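3-oxoacyl-(acyl-carrier protein) synthase II (Thermus thermophilus, PDB 1J3N) probably catalyses the chain-elongating condensation of fatty acid synthesis, joining an acyl group to malonyl-acyl carrier protein to give a 3-oxoacyl product, as a homodimer. Local coordinates at residues 1-5 against 175-181; 43-47 against 197-201. Residue numbers count along the deposited sequence, not the author numbering.

Contact 1: 1-5 against 175-181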
ATOM      1  N   MET A   1      20.308  16.131   1.110  1.00 45.43           N
ATOM      2  CA  MET A   1      18.942  16.137   1.708  1.00 44.38           C
ATOM      3  C   MET A   1      19.038  16.283   3.228  1.00 42.68           C
ATOM      4  O   MET A   1      19.382  17.354   3.742  1.00 43.07           O
ATOM      5  CB  MET A   1      18.214  14.835   1.354  1.00 45.45           C
ATOM      6  CG  MET A   1      18.215  14.510  -0.136  1.00 48.40           C
ATOM      7  SD  MET A   1      17.464  12.910  -0.529  1.00 50.74           S
ATOM      8  CE  MET A   1      18.733  11.794   0.075  1.00 49.46           C
ATOM      9  N   ARG A   2      18.733  15.200   3.939  1.00 38.64           N
ATOM     10  CA  ARG A   2      18.779  15.182   5.394  1.00 34.03           C
ATOM     11  C   ARG A   2      18.973  13.765   5.902  1.00 31.47           C
ATOM     12  O   ARG A   2      18.528  12.801   5.281  1.00 28.82           O
ATOM     13  CB  ARG A   2      17.479  15.729   5.997  1.00 34.21           C
ATOM     14  CG  ARG A   2      17.231  17.204   5.792  1.00 33.46           C
ATOM     15  CD  ARG A   2      16.050  17.668   6.634  1.00 33.82           C
ATOM     16  NE  ARG A   2      14.779  17.098   6.195  1.00 31.25           N
ATOM     17  CZ  ARG A   2      13.626  17.266   6.837  1.00 30.99           C
ATOM     18  NH1 ARG A   2      13.584  17.984   7.951  1.00 32.08           N
ATOM     19  NH2 ARG A   2      12.509  16.741   6.353  1.00 28.56           N
ATOM     20  N   ARG A   3      19.647  13.637   7.036  1.00 29.30           N
ATOM     21  CA  ARG A   3      19.836  12.328   7.615  1.00 28.25           C
ATOM     22  C   ARG A   3      18.516  11.978   8.304  1.00 27.44           C
ATOM     23  O   ARG A   3      17.752  12.860   8.698  1.00 25.78           O
ATOM     24  CB  ARG A   3      20.990  12.338   8.624  1.00 28.30           C
ATOM     25  CG  ARG A   3      22.360  12.545   7.984  1.00 32.73           C
ATOM     26  CD  ARG A   3      23.459  11.874   8.795  1.00 36.29           C
ATOM     27  NE  ARG A   3      23.697  12.523  10.080  1.00 38.73           N
ATOM     28  CZ  ARG A   3      23.925  11.869  11.215  1.00 39.60           C
ATOM     29  NH1 ARG A   3      23.938  10.544  11.232  1.00 39.93           N
ATOM     30  NH2 ARG A   3      24.154  12.539  12.335  1.00 41.06           N
ATOM     31  N   VAL A   4      18.242  10.689   8.415  1.00 26.11           N
ATOM     32  CA  VAL A   4      17.026  10.227   9.052  1.00 24.53           C
ATOM     33  C   VAL A   4      17.449   9.214  10.102  1.00 24.19           C
ATOM     34  O   VAL A   4      18.144   8.238   9.795  1.00 23.29           O
ATOM     35  CB  VAL A   4      16.078   9.564   8.027  1.00 23.73           C
ATOM     36  CG1 VAL A   4      14.861   8.995   8.744  1.00 22.89           C
ATOM     37  CG2 VAL A   4      15.653  10.589   6.971  1.00 24.27           C
ATOM     38  N   VAL A   5      17.054   9.465  11.346  1.00 23.40           N
ATOM     39  CA  VAL A   5      17.407   8.579  12.438  1.00 20.22           C
ATOM     40  C   VAL A   5      16.192   8.008  13.164  1.00 21.47           C
ATOM     41  O   VAL A   5      15.115   8.608  13.183  1.00 19.52           O
ATOM     42  CB  VAL A   5      18.302   9.299  13.469  1.00 21.84           C
ATOM     43  CG1 VAL A   5      19.621   9.699  12.827  1.00 20.68           C
ATOM     44  CG2 VAL A   5      17.577  10.515  14.026  1.00 19.50           C
ATOM     45  N   ILE A 175      10.807  11.779   4.574  1.00 22.54           N
ATOM     46  CA  ILE A 175      11.566  12.751   5.360  1.00 24.23           C
ATOM     47  C   ILE A 175      12.723  13.332   4.533  1.00 25.23           C
ATOM     48  O   ILE A 175      12.962  14.534   4.562  1.00 25.63           O
ATOM     49  CB  ILE A 175      12.117  12.117   6.679  1.00 20.95           C
ATOM     50  CG1 ILE A 175      10.948  11.600   7.539  1.00 20.74           C
ATOM     51  CG2 ILE A 175      12.903  13.157   7.465  1.00 21.63           C
ATOM     52  CD1 ILE A 175      11.370  10.890   8.815  1.00 18.99           C
ATOM     53  N   GLN A 176      13.434  12.485   3.789  1.00 27.26           N
ATOM     54  CA  GLN A 176      14.547  12.962   2.958  1.00 27.16           C
ATOM     55  C   GLN A 176      14.073  14.000   1.940  1.00 27.98           C
ATOM     56  O   GLN A 176      14.790  14.950   1.624  1.00 27.00           O
ATOM     57  CB  GLN A 176      15.198  11.809   2.191  1.00 26.38           C
ATOM     58  CG  GLN A 176      15.852  10.732   3.036  1.00 22.21           C
ATOM     59  CD  GLN A 176      16.485   9.649   2.178  1.00 21.48           C
ATOM     60  OE1 GLN A 176      15.844   9.109   1.275  1.00 19.29           O
ATOM     61  NE2 GLN A 176      17.746   9.324   2.457  1.00 21.09           N
ATOM     62  N   LEU A 177      12.861  13.800   1.425  1.00 28.90           N
ATOM     63  CA  LEU A 177      12.262  14.686   0.432  1.00 29.56           C
ATOM     64  C   LEU A 177      11.656  15.957   1.040  1.00 30.09           C
ATOM     65  O   LEU A 177      11.228  16.853   0.314  1.00 30.17           O
ATOM     66  CB  LEU A 177      11.179  13.926  -0.353  1.00 28.81           C
ATOM     67  CG  LEU A 177      11.596  12.757  -1.255  1.00 29.19           C
ATOM     68  CD1 LEU A 177      10.419  11.814  -1.464  1.00 28.27           C
ATOM     69  CD2 LEU A 177      12.102  13.288  -2.588  1.00 32.09           C
ATOM     70  N   GLY A 178      11.611  16.031   2.366  1.00 30.35           N
ATOM     71  CA  GLY A 178      11.054  17.205   3.020  1.00 30.65           C
ATOM     72  C   GLY A 178       9.538  17.230   3.172  1.00 30.44           C
ATOM     73  O   GLY A 178       8.967  18.279   3.489  1.00 31.85           O
ATOM     74  N   GLU A 179       8.882  16.089   2.965  1.00 29.44           N
ATOM     75  CA  GLU A 179       7.421  16.015   3.081  1.00 28.95           C
ATOM     76  C   GLU A 179       6.982  15.900   4.539  1.00 27.69           C
ATOM     77  O   GLU A 179       5.808  16.083   4.867  1.00 26.02           O
ATOM     78  CB  GLU A 179       6.876  14.815   2.286  1.00 27.76           C
ATOM     79  CG  GLU A 179       7.286  14.812   0.811  1.00 31.05           C
ATOM     80  CD  GLU A 179       6.796  13.585   0.059  1.00 32.04           C
ATOM     81  OE1 GLU A 179       6.947  12.462   0.586  1.00 34.21           O
ATOM     82  OE2 GLU A 179       6.268  13.736  -1.065  1.00 33.71           O
ATOM     83  N   ALA A 180       7.935  15.596   5.410  1.00 27.11           N
ATOM     84  CA  ALA A 180       7.664  15.452   6.832  1.00 26.47           C
ATOM     85  C   ALA A 180       8.982  15.483   7.586  1.00 25.01           C
ATOM     86  O   ALA A 180      10.041  15.231   7.006  1.00 23.97           O
ATOM     87  CB  ALA A 180       6.934  14.121   7.098  1.00 24.75           C
ATOM     88  N   ASP A 181       8.920  15.792   8.878  1.00 23.96           N
ATOM     89  CA  ASP A 181      10.121  15.833   9.703  1.00 25.29           C
ATOM     90  C   ASP A 181      10.184  14.633  10.630  1.00 25.14           C
ATOM     91  O   ASP A 181      11.259  14.223  11.061  1.00 25.27           O
ATOM     92  CB  ASP A 181      10.162  17.127  10.507  1.00 24.55           C
ATOM     93  CG  ASP A 181      10.116  18.334   9.615  1.00 26.62           C
ATOM     94  OD1 ASP A 181      10.836  18.306   8.595  1.00 26.46           O
ATOM     95  OD2 ASP A 181       9.372  19.293   9.921  1.00 26.77           O
TER
HETATM   96  O   HOH W   1      19.556  10.341   4.627  1.00 20.16           O
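A mainly polar contact, built round one arginine, fastens the N-terminal residues leading into strand 4-13 to the end of helix 163-176 and the turn beyond it. The long Arg2 spans the turn: NH1 forms a salt bridge with Asp181 OD1 (2.8 Å), and NH2 donates to Ile175 O (2.9 Å) and weakly to Ala180 O (3.0 Å). Ile175 CG2 lies over one face of the guanidinium. Gly178, first to leave helical angles, has the positive phi of a Schellman motif, where a CB would jam against the preceding carbonyl O; its N bonds Ile175 O (3.0 Å), a carbonyl thus shared with Arg2. A water links Arg2 O (2.7 Å) to Gln176 NE2 (3.0 Å), while Gln176 OE1 bonds Arg173, one turn back. Deeper in, branched Val4 and Ile175 pack CG2 to CG2 at 3.8 Å, and both touch Leu238 of strand 232-240. Helix 163-176 lying against a sheet and turning back into strand 182-189 is characteristic of the layered thiolase fold of condensing enzymes.

Contact 2: 43-47 against 197-201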
ATOM      1  N   ALA A  43      -9.331 -28.871  14.181  1.00 29.51           N
ATOM      2  CA  ALA A  43      -9.553 -29.455  12.858  1.00 28.87           C
ATOM      3  C   ALA A  43      -8.462 -29.161  11.816  1.00 30.07           C
ATOM      4  O   ALA A  43      -8.363 -29.866  10.809  1.00 29.65           O
ATOM      5  CB  ALA A  43     -10.912 -29.014  12.321  1.00 29.12           C
ATOM      6  N   LEU A  44      -7.645 -28.135  12.053  1.00 29.90           N
ATOM      7  CA  LEU A  44      -6.588 -27.761  11.105  1.00 28.88           C
ATOM      8  C   LEU A  44      -5.317 -28.612  11.174  1.00 27.31           C
ATOM      9  O   LEU A  44      -5.047 -29.258  12.184  1.00 26.15           O
ATOM     10  CB  LEU A  44      -6.196 -26.294  11.307  1.00 29.01           C
ATOM     11  CG  LEU A  44      -7.256 -25.209  11.100  1.00 28.59           C
ATOM     12  CD1 LEU A  44      -6.617 -23.839  11.298  1.00 29.51           C
ATOM     13  CD2 LEU A  44      -7.845 -25.321   9.712  1.00 27.86           C
ATOM     14  N   PRO A  45      -4.528 -28.629  10.080  1.00 27.26           N
ATOM     15  CA  PRO A  45      -3.275 -29.395  10.015  1.00 27.00           C
ATOM     16  C   PRO A  45      -2.142 -28.654  10.720  1.00 27.17           C
ATOM     17  O   PRO A  45      -1.139 -29.257  11.116  1.00 26.76           O
ATOM     18  CB  PRO A  45      -3.029 -29.530   8.513  1.00 28.49           C
ATOM     19  CG  PRO A  45      -3.607 -28.271   7.963  1.00 27.79           C
ATOM     20  CD  PRO A  45      -4.918 -28.166   8.733  1.00 27.82           C
ATOM     21  N   VAL A  46      -2.312 -27.340  10.851  1.00 25.52           N
ATOM     22  CA  VAL A  46      -1.345 -26.469  11.520  1.00 25.30           C
ATOM     23  C   VAL A  46      -2.086 -25.945  12.737  1.00 25.02           C
ATOM     24  O   VAL A  46      -3.102 -25.262  12.604  1.00 25.19           O
ATOM     25  CB  VAL A  46      -0.930 -25.278  10.620  1.00 24.58           C
ATOM     26  CG1 VAL A  46       0.012 -24.349  11.382  1.00 22.91           C
ATOM     27  CG2 VAL A  46      -0.249 -25.793   9.367  1.00 24.60           C
ATOM     28  N   ARG A  47      -1.582 -26.253  13.922  1.00 25.47           N
ATOM     29  CA  ARG A  47      -2.268 -25.842  15.139  1.00 25.72           C
ATOM     30  C   ARG A  47      -1.392 -25.083  16.124  1.00 25.82           C
ATOM     31  O   ARG A  47      -1.639 -25.111  17.337  1.00 25.46           O
ATOM     32  CB  ARG A  47      -2.870 -27.091  15.798  1.00 26.12           C
ATOM     33  CG  ARG A  47      -3.712 -27.914  14.821  1.00 26.27           C
ATOM     34  CD  ARG A  47      -4.331 -29.146  15.467  1.00 31.77           C
ATOM     35  NE  ARG A  47      -3.352 -30.195  15.760  1.00 31.70           N
ATOM     36  CZ  ARG A  47      -2.919 -31.091  14.880  1.00 33.56           C
ATOM     37  NH1 ARG A  47      -3.374 -31.080  13.633  1.00 32.27           N
ATOM     38  NH2 ARG A  47      -2.034 -32.011  15.253  1.00 33.87           N
ATOM     39  N   ILE A 197      -4.944 -19.205   8.513  1.00 26.72           N
ATOM     40  CA  ILE A 197      -4.041 -20.310   8.772  1.00 28.83           C
ATOM     41  C   ILE A 197      -4.477 -21.470   7.888  1.00 28.00           C
ATOM     42  O   ILE A 197      -3.656 -22.258   7.421  1.00 27.55           O
ATOM     43  CB  ILE A 197      -4.060 -20.715  10.262  1.00 29.21           C
ATOM     44  CG1 ILE A 197      -3.488 -19.563  11.100  1.00 30.89           C
ATOM     45  CG2 ILE A 197      -3.245 -21.997  10.475  1.00 30.10           C
ATOM     46  CD1 ILE A 197      -3.296 -19.869  12.565  1.00 31.89           C
ATOM     47  N   GLY A 198      -5.780 -21.559   7.648  1.00 28.20           N
ATOM     48  CA  GLY A 198      -6.290 -22.616   6.794  1.00 27.67           C
ATOM     49  C   GLY A 198      -5.768 -22.433   5.379  1.00 27.35           C
ATOM     50  O   GLY A 198      -5.300 -23.381   4.746  1.00 28.02           O
ATOM     51  N   ALA A 199      -5.842 -21.200   4.889  1.00 27.08           N
ATOM     52  CA  ALA A 199      -5.383 -20.857   3.545  1.00 25.70           C
ATOM     53  C   ALA A 199      -3.890 -21.126   3.340  1.00 24.85           C
ATOM     54  O   ALA A 199      -3.487 -21.688   2.320  1.00 23.49           O
ATOM     55  CB  ALA A 199      -5.696 -19.399   3.260  1.00 25.89           C
ATOM     56  N   PHE A 200      -3.070 -20.711   4.303  1.00 24.61           N
ATOM     57  CA  PHE A 200      -1.628 -20.924   4.213  1.00 25.09           C
ATOM     58  C   PHE A 200      -1.299 -22.404   4.398  1.00 25.82           C
ATOM     59  O   PHE A 200      -0.268 -22.880   3.925  1.00 25.33           O
ATOM     60  CB  PHE A 200      -0.894 -20.087   5.269  1.00 24.13           C
ATOM     61  CG  PHE A 200      -0.698 -18.649   4.878  1.00 25.83           C
ATOM     62  CD1 PHE A 200       0.248 -18.298   3.918  1.00 25.13           C
ATOM     63  CD2 PHE A 200      -1.456 -17.644   5.470  1.00 25.16           C
ATOM     64  CE1 PHE A 200       0.441 -16.964   3.552  1.00 26.47           C
ATOM     65  CE2 PHE A 200      -1.273 -16.304   5.110  1.00 26.91           C
ATOM     66  CZ  PHE A 200      -0.322 -15.966   4.150  1.00 27.58           C
ATOM     67  N   ALA A 201      -2.180 -23.127   5.088  1.00 26.46           N
ATOM     68  CA  ALA A 201      -1.989 -24.553   5.312  1.00 26.96           C
ATOM     69  C   ALA A 201      -2.282 -25.333   4.034  1.00 28.20           C
ATOM     70  O   ALA A 201      -1.521 -26.229   3.660  1.00 29.12           O
ATOM     71  CB  ALA A 201      -2.894 -25.036   6.437  1.00 28.74           C
TER
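Leu44 lays its CD1 methyl against CG2 of Ile197, 3.9 Å away, while its CD2 meets bare backbone at Gly198 CA, 4.3 Å away. One turn further along helix 194-202, Ala201 offers a small methyl that two residues share: Pro45 CG meets Ala201 CB at 3.6 Å, and Val46 CG2 meets the same atom at 4.0 Å. Ile197 likewise meets two loop residues through one methyl, since the CG2 that Leu44 touches also lies 4.0 Å from Val46 CB. Ile197 and Ala201 are four residues apart, joined by the helical bond from Ala201 N to Ile197 O (2.9 Å), and so present one apolar face to the loop. This is loop-on-helix packing within the N-terminal half of a thiolase-fold subunit: the loop between strands 33-35 and 48-50 lies against the short helix 194-202, which follows strand 182-189. No hydrogen bond crosses between the segments. The loop's polar groups are served elsewhere: Arg47, its CB directed away from the helix, donates from NH1 to Leu44 O at 2.9 Å, and Asn210 bonds Pro45 O and the Arg47 amide. Val46 O, however, is buried without a partner, 3.9 Å from Ile197 CG2. The second subunit also packs here: its Pro124 on Leu44, and its Ile132 on Ala199 and Phe200 of the same helix, while Ala43 O accepts a hydrogen bond from its Asn125.

In the fold
From the N terminus, residues 1-5 lead into strand 4-13, and the loop 43-47, between strands 33-35 and 48-50, then supplies the first half of contact 2. Contact 1 closes first, when helix 163-176 ends and 175-181 meets the N terminus. The chain next runs through strand 182-189 to helix 194-202, where 197-201 closes contact 2. The two closures therefore cross. They lie on opposite sides of the chain's centre, their centres about 43 Å apart, with strand 182-189 leading from one region towards the other. Contact 1 joins the start of the chain to the helix-to-strand turn, whereas contact 2 ties the strand-connecting loop to helix 194-202. Both touch the second subunit.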